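Local coordinates for protein GCN5 like acetylase + bromodomain (Cryptosporidium parvum, PDB 4LDF) that probably acetylates histone H3 as a GCN5-type transcriptional coactivator and is represented here by its bromodomain, a module that typically reads acetylated lysines, at residues 21-24 with 25-29; 105-108 with 109-113; 53-56 with 57-60; 81-84 with 85-88; 87-90 with 91-95. One frame throughout, in Å; residues are numbered along the deposited sequence. Where two conformers were deposited one is given.

Contact 1 (21-24 with 25-29)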
loop_
_atom_site.group_PDB
_atom_site.type_symbol
_atom_site.label_atom_id
_atom_site.label_comp_id
_atom_site.label_asym_id
_atom_site.label_seq_id
_atom_site.Cartn_x
_atom_site.Cartn_y
_atom_site.Cartn_z
ATOM N N LEU A 21 -0.667 9.682 -3.829
ATOM C CA LEU A 21 -1.645 8.590 -3.910
ATOM C C LEU A 21 -1.590 7.833 -2.566
ATOM O O LEU A 21 -2.619 7.536 -1.977
ATOM C CB LEU A 21 -1.287 7.660 -5.082
ATOM C CG LEU A 21 -2.062 6.365 -5.266
ATOM C CD1 LEU A 21 -2.112 5.978 -6.739
ATOM C CD2 LEU A 21 -1.442 5.214 -4.473
ATOM N N LEU A 22 -0.389 7.554 -2.098
ATOM C CA LEU A 22 -0.138 6.840 -0.853
ATOM C C LEU A 22 -0.613 7.660 0.334
ATOM O O LEU A 22 -1.216 7.099 1.240
ATOM C CB LEU A 22 1.332 6.474 -0.728
ATOM C CG LEU A 22 1.844 5.366 -1.662
ATOM C CD1 LEU A 22 3.360 5.414 -1.727
ATOM C CD2 LEU A 22 1.376 3.971 -1.204
ATOM N N ASP A 23 -0.408 8.991 0.282
ATOM C CA ASP A 23 -0.901 9.922 1.296
ATOM C C ASP A 23 -2.432 9.922 1.296
ATOM O O ASP A 23 -3.010 9.765 2.354
ATOM C CB ASP A 23 -0.315 11.343 1.144
ATOM C CG ASP A 23 -0.458 12.186 2.408
ATOM O OD1 ASP A 23 -0.903 13.342 2.301
ATOM O OD2 ASP A 23 -0.162 11.665 3.514
ATOM N N THR A 24 -3.078 9.994 0.113
ATOM C CA THR A 24 -4.542 9.911 0.023
ATOM C C THR A 24 -5.026 8.602 0.654
ATOM O O THR A 24 -5.956 8.618 1.474
ATOM C CB THR A 24 -5.025 10.025 -1.445
ATOM O OG1 THR A 24 -4.813 11.360 -1.869
ATOM C CG2 THR A 24 -6.529 9.696 -1.605
ATOM N N LEU A 25 -4.395 7.472 0.250
ATOM C CA LEU A 25 -4.714 6.147 0.765
ATOM C C LEU A 25 -4.597 6.091 2.276
ATOM O O LEU A 25 -5.550 5.672 2.926
ATOM C CB LEU A 25 -3.878 5.041 0.092
ATOM C CG LEU A 25 -4.111 3.613 0.592
ATOM C CD1 LEU A 25 -5.484 3.049 0.134
ATOM C CD2 LEU A 25 -2.983 2.690 0.149
ATOM N N SER A 26 -3.450 6.512 2.834
ATOM C CA SER A 26 -3.189 6.495 4.285
ATOM C C SER A 26 -4.163 7.321 5.114
ATOM O O SER A 26 -4.458 6.933 6.242
ATOM C CB SER A 26 -1.753 6.914 4.592
ATOM O OG SER A 26 -1.497 8.218 4.101
ATOM N N ARG A 27 -4.666 8.449 4.564
ATOM C CA ARG A 27 -5.611 9.342 5.253
ATOM C C ARG A 27 -7.008 8.742 5.399
ATOM O O ARG A 27 -7.780 9.210 6.245
ATOM C CB ARG A 27 -5.648 10.741 4.619
ATOM C CG ARG A 27 -4.296 11.454 4.716
ATOM C CD ARG A 27 -4.301 12.761 3.970
ATOM N NE ARG A 27 -3.446 13.747 4.626
ATOM C CZ ARG A 27 -3.786 14.426 5.716
ATOM N NH1 ARG A 27 -2.950 15.304 6.243
ATOM N NH2 ARG A 27 -4.970 14.233 6.287
ATOM N N HIS A 28 -7.329 7.702 4.616
ATOM C CA HIS A 28 -8.607 6.996 4.770
ATOM C C HIS A 28 -8.602 6.391 6.182
ATOM O O HIS A 28 -7.624 5.754 6.560
ATOM C CB HIS A 28 -8.758 5.863 3.738
ATOM C CG HIS A 28 -10.157 5.337 3.639
ATOM N ND1 HIS A 28 -10.737 4.615 4.669
ATOM C CD2 HIS A 28 -11.028 5.392 2.604
ATOM C CE1 HIS A 28 -11.943 4.290 4.245
ATOM N NE2 HIS A 28 -12.155 4.721 3.000
ATOM N N GLU A 29 -9.671 6.609 6.961
ATOM C CA GLU A 29 -9.773 6.102 8.345
ATOM C C GLU A 29 -9.435 4.599 8.518
ATOM O O GLU A 29 -8.808 4.253 9.510
ATOM C CB GLU A 29 -11.140 6.447 8.964
ATOM C CG GLU A 29 -12.328 5.694 8.382
ATOM C CD GLU A 29 -13.660 5.846 9.096
ATOM O OE1 GLU A 29 -14.557 5.018 8.835
ATOM O OE2 GLU A 29 -13.814 6.786 9.908
#

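Contact 2 (105-108 with 109-113)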
loop_
_atom_site.group_PDB
_atom_site.type_symbol
_atom_site.label_atom_id
_atom_site.label_comp_id
_atom_site.label_asym_id
_atom_site.label_seq_id
_atom_site.Cartn_x
_atom_site.Cartn_y
_atom_site.Cartn_z
ATOM N N PHE A 105 -11.214 1.957 -3.480
ATOM C CA PHE A 105 -11.155 3.407 -3.254
ATOM C C PHE A 105 -9.966 4.059 -3.994
ATOM O O PHE A 105 -10.150 5.109 -4.610
ATOM C CB PHE A 105 -11.092 3.709 -1.735
ATOM C CG PHE A 105 -10.584 5.076 -1.337
ATOM C CD1 PHE A 105 -11.435 6.177 -1.325
ATOM C CD2 PHE A 105 -9.259 5.259 -0.935
ATOM C CE1 PHE A 105 -10.963 7.445 -0.960
ATOM C CE2 PHE A 105 -8.798 6.517 -0.541
ATOM C CZ PHE A 105 -9.643 7.607 -0.576
ATOM N N ILE A 106 -8.766 3.437 -3.924
ATOM C CA ILE A 106 -7.520 3.980 -4.505
ATOM C C ILE A 106 -7.224 3.665 -5.984
ATOM O O ILE A 106 -6.455 4.407 -6.612
ATOM C CB ILE A 106 -6.288 3.731 -3.579
ATOM C CG1 ILE A 106 -5.205 4.842 -3.709
ATOM C CG2 ILE A 106 -5.694 2.336 -3.790
ATOM C CD1 ILE A 106 -5.629 6.279 -3.260
ATOM N N TRP A 107 -7.812 2.580 -6.528
ATOM C CA TRP A 107 -7.614 2.165 -7.930
ATOM C C TRP A 107 -7.918 3.279 -8.952
ATOM O O TRP A 107 -7.097 3.440 -9.859
ATOM C CB TRP A 107 -8.276 0.813 -8.264
ATOM C CG TRP A 107 -7.293 -0.231 -8.734
ATOM C CD1 TRP A 107 -7.288 -0.870 -9.944
ATOM C CD2 TRP A 107 -6.180 -0.768 -7.993
ATOM N NE1 TRP A 107 -6.217 -1.729 -10.021
ATOM C CE2 TRP A 107 -5.532 -1.703 -8.831
ATOM C CE3 TRP A 107 -5.634 -0.505 -6.717
ATOM C CZ2 TRP A 107 -4.362 -2.379 -8.436
ATOM C CZ3 TRP A 107 -4.518 -1.219 -6.309
ATOM C CH2 TRP A 107 -3.892 -2.140 -7.166
ATOM N N PRO A 108 -9.003 4.097 -8.817
ATOM C CA PRO A 108 -9.197 5.221 -9.758
ATOM C C PRO A 108 -7.993 6.181 -9.807
ATOM O O PRO A 108 -7.608 6.590 -10.899
ATOM C CB PRO A 108 -10.425 5.949 -9.197
ATOM C CG PRO A 108 -11.173 4.925 -8.458
ATOM C CD PRO A 108 -10.117 4.042 -7.843
ATOM N N MET A 109 -7.412 6.543 -8.639
ATOM C CA MET A 109 -6.252 7.454 -8.569
ATOM C C MET A 109 -5.017 6.815 -9.217
ATOM O O MET A 109 -4.235 7.520 -9.836
ATOM C CB MET A 109 -5.945 7.847 -7.104
ATOM C CG MET A 109 -4.876 8.923 -6.963
ATOM S SD MET A 109 -4.771 9.579 -5.291
ATOM C CE MET A 109 -3.847 11.060 -5.615
ATOM N N LEU A 110 -4.849 5.490 -9.086
ATOM C CA LEU A 110 -3.711 4.751 -9.666
ATOM C C LEU A 110 -3.664 4.871 -11.201
ATOM O O LEU A 110 -2.582 4.901 -11.763
ATOM C CB LEU A 110 -3.763 3.265 -9.218
ATOM C CG LEU A 110 -2.581 2.349 -9.536
ATOM C CD1 LEU A 110 -1.308 2.803 -8.835
ATOM C CD2 LEU A 110 -2.883 0.932 -9.121
ATOM N N GLN A 111 -4.831 4.995 -11.859
ATOM C CA GLN A 111 -4.954 5.140 -13.328
ATOM C C GLN A 111 -4.401 6.476 -13.810
ATOM O O GLN A 111 -3.999 6.566 -14.968
ATOM C CB GLN A 111 -6.435 5.015 -13.806
ATOM C CG GLN A 111 -7.237 3.837 -13.231
ATOM C CD GLN A 111 -6.554 2.520 -13.446
ATOM O OE1 GLN A 111 -6.158 2.177 -14.570
ATOM N NE2 GLN A 111 -6.327 1.787 -12.363
ATOM N N THR A 112 -4.417 7.511 -12.939
ATOM C CA THR A 112 -3.984 8.878 -13.290
ATOM C C THR A 112 -2.462 9.107 -13.186
ATOM O O THR A 112 -1.987 10.152 -13.615
ATOM C CB THR A 112 -4.771 9.947 -12.498
ATOM O OG1 THR A 112 -4.290 10.007 -11.149
ATOM C CG2 THR A 112 -6.278 9.719 -12.516
ATOM N N ILE A 113 -1.714 8.162 -12.600
ATOM C CA ILE A 113 -0.266 8.323 -12.411
ATOM C C ILE A 113 0.453 8.299 -13.755
ATOM O O ILE A 113 0.372 7.304 -14.484
ATOM C CB ILE A 113 0.339 7.315 -11.378
ATOM C CG1 ILE A 113 -0.423 7.271 -10.012
ATOM C CG2 ILE A 113 1.849 7.523 -11.198
ATOM C CD1 ILE A 113 -0.536 8.598 -9.177
HETATM O O HOH W 1 -8.836 6.699 -6.049
#

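Contact 3 (53-56 with 57-60)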
loop_
_atom_site.group_PDB
_atom_site.type_symbol
_atom_site.label_atom_id
_atom_site.label_comp_id
_atom_site.label_asym_id
_atom_site.label_seq_id
_atom_site.Cartn_x
_atom_site.Cartn_y
_atom_site.Cartn_z
ATOM N N PRO A 53 6.629 -8.748 2.598
ATOM C CA PRO A 53 5.756 -7.727 3.187
ATOM C C PRO A 53 6.029 -6.340 2.609
ATOM O O PRO A 53 7.101 -6.087 2.047
ATOM C CB PRO A 53 6.097 -7.793 4.683
ATOM C CG PRO A 53 7.505 -8.215 4.723
ATOM C CD PRO A 53 7.696 -9.143 3.549
ATOM N N THR A 54 5.042 -5.459 2.747
ATOM C CA THR A 54 5.102 -4.058 2.375
ATOM C C THR A 54 4.045 -3.320 3.171
ATOM O O THR A 54 3.186 -3.952 3.790
ATOM C CB THR A 54 5.074 -3.839 0.839
ATOM O OG1 THR A 54 5.443 -2.478 0.584
ATOM C CG2 THR A 54 3.716 -4.142 0.217
ATOM N N ASP A 55 4.099 -1.987 3.144
ATOM C CA ASP A 55 3.198 -1.101 3.883
ATOM C C ASP A 55 3.324 0.307 3.301
ATOM O O ASP A 55 4.205 0.560 2.467
ATOM C CB ASP A 55 3.566 -1.094 5.386
ATOM C CG ASP A 55 5.011 -0.670 5.630
ATOM O OD1 ASP A 55 5.237 0.520 5.895
ATOM O OD2 ASP A 55 5.911 -1.533 5.522
ATOM N N ILE A 56 2.448 1.220 3.746
ATOM C CA ILE A 56 2.423 2.604 3.243
ATOM C C ILE A 56 3.705 3.396 3.505
ATOM O O ILE A 56 4.152 4.116 2.609
ATOM C CB ILE A 56 1.123 3.348 3.636
ATOM C CG1 ILE A 56 -0.103 2.628 3.010
ATOM C CG2 ILE A 56 1.169 4.858 3.208
ATOM C CD1 ILE A 56 -1.488 2.953 3.634
ATOM N N GLN A 57 4.310 3.239 4.706
ATOM C CA GLN A 57 5.524 3.946 5.107
ATOM C C GLN A 57 6.701 3.500 4.225
ATOM O O GLN A 57 7.476 4.350 3.778
ATOM C CB GLN A 57 5.784 3.711 6.617
ATOM C CG GLN A 57 7.013 4.378 7.214
ATOM C CD GLN A 57 7.235 3.892 8.635
ATOM O OE1 GLN A 57 7.976 2.932 8.888
ATOM N NE2 GLN A 57 6.544 4.502 9.587
ATOM N N THR A 58 6.793 2.181 3.933
ATOM C CA THR A 58 7.822 1.590 3.072
ATOM C C THR A 58 7.684 2.171 1.649
ATOM O O THR A 58 8.673 2.643 1.098
ATOM C CB THR A 58 7.743 0.044 3.112
ATOM O OG1 THR A 58 8.046 -0.403 4.434
ATOM C CG2 THR A 58 8.677 -0.636 2.105
ATOM N N MET A 59 6.468 2.147 1.074
ATOM C CA MET A 59 6.206 2.678 -0.270
ATOM C C MET A 59 6.415 4.196 -0.358
ATOM O O MET A 59 6.960 4.665 -1.356
ATOM C CB MET A 59 4.836 2.231 -0.790
ATOM C CG MET A 59 4.769 0.732 -1.057
ATOM S SD MET A 59 3.220 0.109 -1.732
ATOM C CE MET A 59 2.131 0.272 -0.343
ATOM N N LYS A 60 6.020 4.954 0.699
ATOM C CA LYS A 60 6.214 6.414 0.792
ATOM C C LYS A 60 7.707 6.726 0.815
ATOM O O LYS A 60 8.117 7.697 0.181
ATOM C CB LYS A 60 5.539 7.004 2.031
ATOM C CG LYS A 60 4.134 7.525 1.768
ATOM C CD LYS A 60 3.561 8.167 3.025
ATOM C CE LYS A 60 2.287 8.903 2.729
ATOM N NZ LYS A 60 1.773 9.654 3.901
#

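Contact 4 (81-84 with 85-88)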
loop_
_atom_site.group_PDB
_atom_site.type_symbol
_atom_site.label_atom_id
_atom_site.label_comp_id
_atom_site.label_asym_id
_atom_site.label_seq_id
_atom_site.Cartn_x
_atom_site.Cartn_y
_atom_site.Cartn_z
ATOM N N MET A 81 0.420 -5.335 -1.262
ATOM C CA MET A 81 0.031 -4.928 0.096
ATOM C C MET A 81 -1.380 -5.479 0.451
ATOM O O MET A 81 -1.569 -6.033 1.538
ATOM C CB MET A 81 0.055 -3.400 0.255
ATOM C CG MET A 81 -0.065 -2.966 1.706
ATOM S SD MET A 81 -0.229 -1.189 1.914
ATOM C CE MET A 81 -1.937 -0.932 1.256
ATOM N N PHE A 82 -2.342 -5.325 -0.460
ATOM C CA PHE A 82 -3.724 -5.800 -0.237
ATOM C C PHE A 82 -3.841 -7.338 -0.277
ATOM O O PHE A 82 -4.549 -7.932 0.548
ATOM C CB PHE A 82 -4.686 -5.117 -1.207
ATOM C CG PHE A 82 -4.802 -3.624 -0.982
ATOM C CD1 PHE A 82 -5.317 -3.122 0.213
ATOM C CD2 PHE A 82 -4.463 -2.724 -1.987
ATOM C CE1 PHE A 82 -5.433 -1.742 0.421
ATOM C CE2 PHE A 82 -4.625 -1.350 -1.798
ATOM C CZ PHE A 82 -5.111 -0.869 -0.598
ATOM N N ASP A 83 -3.070 -7.970 -1.182
ATOM C CA ASP A 83 -3.003 -9.415 -1.338
ATOM C C ASP A 83 -2.440 -10.097 -0.089
ATOM O O ASP A 83 -3.026 -11.082 0.364
ATOM C CB ASP A 83 -2.219 -9.806 -2.608
ATOM C CG ASP A 83 -2.999 -9.639 -3.907
ATOM O OD1 ASP A 83 -4.251 -9.549 -3.852
ATOM O OD2 ASP A 83 -2.368 -9.639 -4.979
ATOM N N ASN A 84 -1.351 -9.545 0.486
ATOM C CA ASN A 84 -0.699 -10.014 1.728
ATOM C C ASN A 84 -1.689 -10.017 2.875
ATOM O O ASN A 84 -1.772 -11.014 3.580
ATOM C CB ASN A 84 0.506 -9.125 2.111
ATOM C CG ASN A 84 1.745 -9.338 1.285
ATOM O OD1 ASN A 84 1.849 -10.286 0.512
ATOM N ND2 ASN A 84 2.733 -8.474 1.461
ATOM N N CYS A 85 -2.457 -8.913 3.040
ATOM C CA CYS A 85 -3.454 -8.767 4.099
ATOM C C CYS A 85 -4.472 -9.885 4.032
ATOM O O CYS A 85 -4.682 -10.590 5.036
ATOM C CB CYS A 85 -4.130 -7.399 4.043
ATOM S SG CYS A 85 -5.260 -7.078 5.432
ATOM N N ARG A 86 -5.065 -10.075 2.816
ATOM C CA ARG A 86 -6.087 -11.082 2.515
ATOM C C ARG A 86 -5.552 -12.500 2.628
ATOM O O ARG A 86 -6.286 -13.371 3.072
ATOM C CB ARG A 86 -6.768 -10.808 1.164
ATOM C CG ARG A 86 -7.701 -9.560 1.196
ATOM C CD ARG A 86 -8.493 -9.376 -0.089
ATOM N NE ARG A 86 -7.601 -9.093 -1.215
ATOM C CZ ARG A 86 -7.480 -7.917 -1.822
ATOM N NH1 ARG A 86 -8.262 -6.893 -1.474
ATOM N NH2 ARG A 86 -6.597 -7.759 -2.796
ATOM N N PHE A 87 -4.257 -12.734 2.278
ATOM C CA PHE A 87 -3.651 -14.060 2.417
ATOM C C PHE A 87 -3.473 -14.379 3.910
ATOM O O PHE A 87 -3.936 -15.429 4.361
ATOM C CB PHE A 87 -2.313 -14.137 1.675
ATOM C CG PHE A 87 -1.638 -15.487 1.716
ATOM C CD1 PHE A 87 -1.742 -16.366 0.647
ATOM C CD2 PHE A 87 -0.835 -15.854 2.797
ATOM C CE1 PHE A 87 -1.086 -17.610 0.676
ATOM C CE2 PHE A 87 -0.196 -17.099 2.829
ATOM C CZ PHE A 87 -0.316 -17.957 1.762
ATOM N N TYR A 88 -2.824 -13.478 4.680
ATOM C CA TYR A 88 -2.602 -13.674 6.124
ATOM C C TYR A 88 -3.921 -13.913 6.890
ATOM O O TYR A 88 -3.976 -14.772 7.783
ATOM C CB TYR A 88 -1.819 -12.495 6.753
ATOM C CG TYR A 88 -1.649 -12.664 8.248
ATOM C CD1 TYR A 88 -0.704 -13.544 8.766
ATOM C CD2 TYR A 88 -2.484 -12.001 9.145
ATOM C CE1 TYR A 88 -0.577 -13.743 10.139
ATOM C CE2 TYR A 88 -2.391 -12.221 10.521
ATOM C CZ TYR A 88 -1.415 -13.070 11.014
ATOM O OH TYR A 88 -1.296 -13.262 12.370
#

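Contact 5 (87-90 with 91-95)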
loop_
_atom_site.group_PDB
_atom_site.type_symbol
_atom_site.label_atom_id
_atom_site.label_comp_id
_atom_site.label_asym_id
_atom_site.label_seq_id
_atom_site.Cartn_x
_atom_site.Cartn_y
_atom_site.Cartn_z
ATOM N N PHE A 87 -4.257 -12.734 2.278
ATOM C CA PHE A 87 -3.651 -14.060 2.417
ATOM C C PHE A 87 -3.473 -14.379 3.910
ATOM O O PHE A 87 -3.936 -15.429 4.361
ATOM C CB PHE A 87 -2.313 -14.137 1.675
ATOM C CG PHE A 87 -1.638 -15.487 1.716
ATOM C CD1 PHE A 87 -1.742 -16.366 0.647
ATOM C CD2 PHE A 87 -0.835 -15.854 2.797
ATOM C CE1 PHE A 87 -1.086 -17.610 0.676
ATOM C CE2 PHE A 87 -0.196 -17.099 2.829
ATOM C CZ PHE A 87 -0.316 -17.957 1.762
ATOM N N TYR A 88 -2.824 -13.478 4.680
ATOM C CA TYR A 88 -2.602 -13.674 6.124
ATOM C C TYR A 88 -3.921 -13.913 6.890
ATOM O O TYR A 88 -3.976 -14.772 7.783
ATOM C CB TYR A 88 -1.819 -12.495 6.753
ATOM C CG TYR A 88 -1.649 -12.664 8.248
ATOM C CD1 TYR A 88 -0.704 -13.544 8.766
ATOM C CD2 TYR A 88 -2.484 -12.001 9.145
ATOM C CE1 TYR A 88 -0.577 -13.743 10.139
ATOM C CE2 TYR A 88 -2.391 -12.221 10.521
ATOM C CZ TYR A 88 -1.415 -13.070 11.014
ATOM O OH TYR A 88 -1.296 -13.262 12.370
ATOM N N ASN A 89 -4.959 -13.139 6.533
ATOM C CA ASN A 89 -6.303 -13.185 7.124
ATOM C C ASN A 89 -7.246 -14.208 6.492
ATOM O O ASN A 89 -8.411 -14.314 6.920
ATOM C CB ASN A 89 -6.930 -11.779 7.169
ATOM C CG ASN A 89 -6.213 -10.859 8.120
ATOM O OD1 ASN A 89 -6.332 -10.999 9.323
ATOM N ND2 ASN A 89 -5.452 -9.891 7.606
ATOM N N ALA A 90 -6.722 -15.025 5.523
ATOM C CA ALA A 90 -7.447 -16.091 4.826
ATOM C C ALA A 90 -8.775 -15.596 4.216
ATOM O O ALA A 90 -9.794 -16.279 4.326
ATOM C CB ALA A 90 -7.687 -17.272 5.779
ATOM N N LYS A 91 -8.770 -14.367 3.630
ATOM C CA LYS A 91 -9.944 -13.712 3.013
ATOM C C LYS A 91 -11.083 -13.412 4.020
ATOM O O LYS A 91 -12.220 -13.177 3.615
ATOM C CB LYS A 91 -10.479 -14.522 1.800
ATOM C CG LYS A 91 -9.456 -14.819 0.716
ATOM C CD LYS A 91 -10.113 -15.567 -0.424
ATOM C CE LYS A 91 -9.183 -15.772 -1.591
ATOM N NZ LYS A 91 -9.869 -16.472 -2.703
ATOM N N ASN A 92 -10.765 -13.405 5.321
ATOM C CA ASN A 92 -11.710 -13.130 6.397
ATOM C C ASN A 92 -11.222 -11.961 7.286
ATOM O O ASN A 92 -10.231 -11.311 6.948
ATOM C CB ASN A 92 -11.980 -14.415 7.184
ATOM C CG ASN A 92 -12.898 -15.345 6.425
ATOM O OD1 ASN A 92 -14.109 -15.111 6.328
ATOM N ND2 ASN A 92 -12.342 -16.387 5.824
ATOM N N THR A 93 -11.916 -11.707 8.422
ATOM C CA THR A 93 -11.668 -10.641 9.404
ATOM C C THR A 93 -12.036 -9.254 8.854
ATOM O O THR A 93 -12.374 -9.116 7.675
ATOM C CB THR A 93 -10.224 -10.671 10.012
ATOM O OG1 THR A 93 -9.304 -10.017 9.123
ATOM C CG2 THR A 93 -9.742 -12.080 10.386
ATOM N N ILE A 94 -11.932 -8.223 9.710
ATOM C CA ILE A 94 -12.163 -6.824 9.353
ATOM C C ILE A 94 -11.104 -6.329 8.354
ATOM O O ILE A 94 -11.397 -5.459 7.550
ATOM C CB ILE A 94 -12.208 -5.918 10.613
ATOM C CG1 ILE A 94 -10.905 -6.042 11.454
ATOM C CG2 ILE A 94 -13.464 -6.213 11.426
ATOM C CD1 ILE A 94 -10.609 -4.952 12.426
ATOM N N TYR A 95 -9.872 -6.883 8.432
ATOM C CA TYR A 95 -8.757 -6.516 7.571
ATOM C C TYR A 95 -8.982 -6.858 6.106
ATOM O O TYR A 95 -8.490 -6.123 5.249
ATOM C CB TYR A 95 -7.436 -7.086 8.104
ATOM C CG TYR A 95 -7.178 -6.715 9.547
ATOM C CD1 TYR A 95 -7.189 -7.682 10.547
ATOM C CD2 TYR A 95 -6.999 -5.382 9.927
ATOM C CE1 TYR A 95 -7.010 -7.339 11.890
ATOM C CE2 TYR A 95 -6.816 -5.027 11.262
ATOM C CZ TYR A 95 -6.819 -6.010 12.241
ATOM O OH TYR A 95 -6.605 -5.674 13.554
#

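Contact 1 (21-24 with 25-29)
D23 and R27 meet one turn apart near the end of helix 14-27, the first helix of the bromodomain's four-helix bundle, and illustrate how a solvent-side ion pair can ride on a helix whose other face is buried. D23 OD1 lies 3.5 Å from R27 NE, a salt bridge whose hydrogen bond is weak. The oxygen comes in at the edge of the guanidinium, in its plane, whereas the carboxylate stands almost perpendicular to that plane, at 86°. R27 reaches this place by running back along its own helix, its CG only 3.2 Å from D23 O. With CG trans to the backbone N (chi1 -162°), D23 also turns OD2 to a stronger partner, K60 of helix 56-64, so one carboxylate serves two cations and probably remains ionised. The leucines form the apolar face of the same helix: L22 packs on M59 and F74, and L25 on L78, M81 and L102. The backbone that positions them is regular, with L25 N bonded to L21 O at 2.8 Å and S26 N to L22 O at the same length. At R27 the ladder forks: its N is 3.1 Å from D23 O and makes a second, weak bond of 3.4 Å to T24 O.

Contact 2 (105-108 with 109-113)
W107 and L110 provide the main apolar contact, a CH-pi interaction along the last turns of helix 93-110. L110 CD2 sits 3.6 Å from the centroid of the six-membered ring of W107, only 5° off the ring normal, and the two side chains run alongside each other. L110 owes this position to a CG trans to its backbone N (chi1 -172°). On a neighbouring flank, I106 CD1 touches M109 SD at 4.0 Å. Polar contacts gather on carbonyl oxygens. L110 N donates to I106 O at 3.1 Å. Q111 folds back on itself so that NE2 donates to W107 O at 3.1 Å; the acceptor lies in the amide plane, but the donor stands above the carbonyl plane. The same oxygen receives a weak bond from Q111 N. M109 O likewise has two donors, T112 OG1 at 2.8 Å and T112 N at 3.1 Å. Solvent adds a link: a water accepts from M109 N at 3.0 Å and appears to donate to F105 O over a rather short distance. P108 has no N-H to give to the turn before, so the helix is kinked at this water-spanned turn, near the end of the last helix of the bromodomain bundle.

Contact 3 (53-56 with 57-60)
T54, just ahead of helix 56-64, meets M59 in the helix's first turn, the two side chains crossing at about a right angle with T54 OG1 3.7 Å from M59 CG. The hydroxyl is hydrogen-bonded to E77 of helix 71-88, so toward M59 it offers only packing. D55 follows as the N-cap and carries the contact. Its CG stands between the backbone N and the carbonyl carbon (chi1 57°), which swings the carboxylate over the first turn of the helix. There OD1 accepts from T58 N at 3.0 Å, met from well above the carboxylate plane, while OD2 takes the hydroxyl proton of T58 OG1 at 2.6 Å, on its syn side and 33° out of the plane. T58 thus holds both carboxylate oxygens, one through its backbone N and one through its hydroxyl, and the positive end of the helix dipole would be expected to favour the negative charge. The sequence P53-T54-D55 occupies the place of the Pro-Met-Asp signature common in bromodomains, where the long loop after the first helix gives way to the second helix of the bundle. D55 O also starts the helical ladder, accepting from M59 N at 3.1 Å in a nearly straight bond of 169°. M59 CE folds back to 3.5 Å from the same D55 O. I56 O bonds K60 N at 2.8 Å, and I56 CG2 lies 4.1 Å from K60 CD.

Contact 4 (81-84 with 85-88)
Helix 71-88, the third helix of the bromodomain bundle, carries on its last turns a D83-R86 salt bridge between residues three apart. R86 NH2 donates to D83 OD1 at 3.1 Å, and the oxygen lies at the guanidinium edge, near its plane. NH2 meets OD1 on its anti side, 32° out of the carboxylate plane; the carboxylate and guanidinium planes themselves are 67° apart. A bend in the arginine chain brings the group back over the preceding turn, where F82 O lies above one guanidinium face, toward its rim, and F82 CB is 3.6 Å from NH2. The salt bridge is one link in a longer series of charges: D83 OD2 pairs with K79, and R86 NH2 pairs with E103 of helix 93-110, so the arginine ties two helices of the bundle together. N84, on another side, gives its ND2 to E52 O in the loop that leads into helix 56-64. The supporting backbone is helical, with R86 N 3.2 Å from F82 O and F87 N 2.8 Å from D83 O. Y88 turns its OH to D45, while Y88 N meets N84 O at 2.9 Å in an almost linear bond of 175°.

Contact 5 (87-90 with 91-95)
N89 lies crosswise to T93 and at a slant to Y95 within the short loop joining helix 71-88 to helix 93-110. N89 CG is trans to the carbonyl carbon (chi1 -67°), which sends the amide across the loop. Its OD1 comes to 3.1 Å from T93 OG1 and also lies at the edge of the Y95 ring, near the ring plane, with CD1 3.6 Å away. Amide and ring planes are inclined by 32°, a tilted neighbourhood rather than a stack. ND2 passes 3.5 Å from Y95 CB and donates to C85 O, which fixes the rotation of the amide. The hydroxyl of T93 is equally committed: OG1 gives its proton to N92 O at 2.7 Å and accepts from Y95 N at 3.3 Å, an ST turn on the way into helix 93-110. Between these side chains the backbone reverses sharply. A90 and K91 both take positive phi, A90 closing helix 71-88 in a Schellman motif with its N bonded to F87 O and K91 N probably bonded to R86 O. The type I' turn from N89 to N92 is closed by N92 N and N89 O, 3.0 Å apart, the donor well above the carbonyl plane. N92 ND2 adds a weak bond to A90 O. N89 occupies the position of the asparagine that, in bromodomains, holds the acetyl group of acetyl-lysine. Its ND2 also donates to a bound glycerol, probably from the crystallisation liquor, consistent with an amide pre-set to offer an N-H to an acetyl oxygen.

In the fold
All five contacts are local, so none closes a long loop; they follow one another along the chain without nesting or crossing. Contact 1 lies on helix 14-27 and contact 3 begins helix 56-64, and the two touch where L22 packs on the backbone of M59 and K60. Contact 3 in turn meets contact 4 through M59 and M81. Contacts 4 and 5 share F87 and Y88, with contact 5 turning the chain from helix 71-88 into helix 93-110. Contact 2, at the far end of that last helix, returns to contact 1, where I106, M109 and L110 pack on L21. Contacts 2 and 5 have centres about 23 Å apart, marking the two ends of helix 93-110.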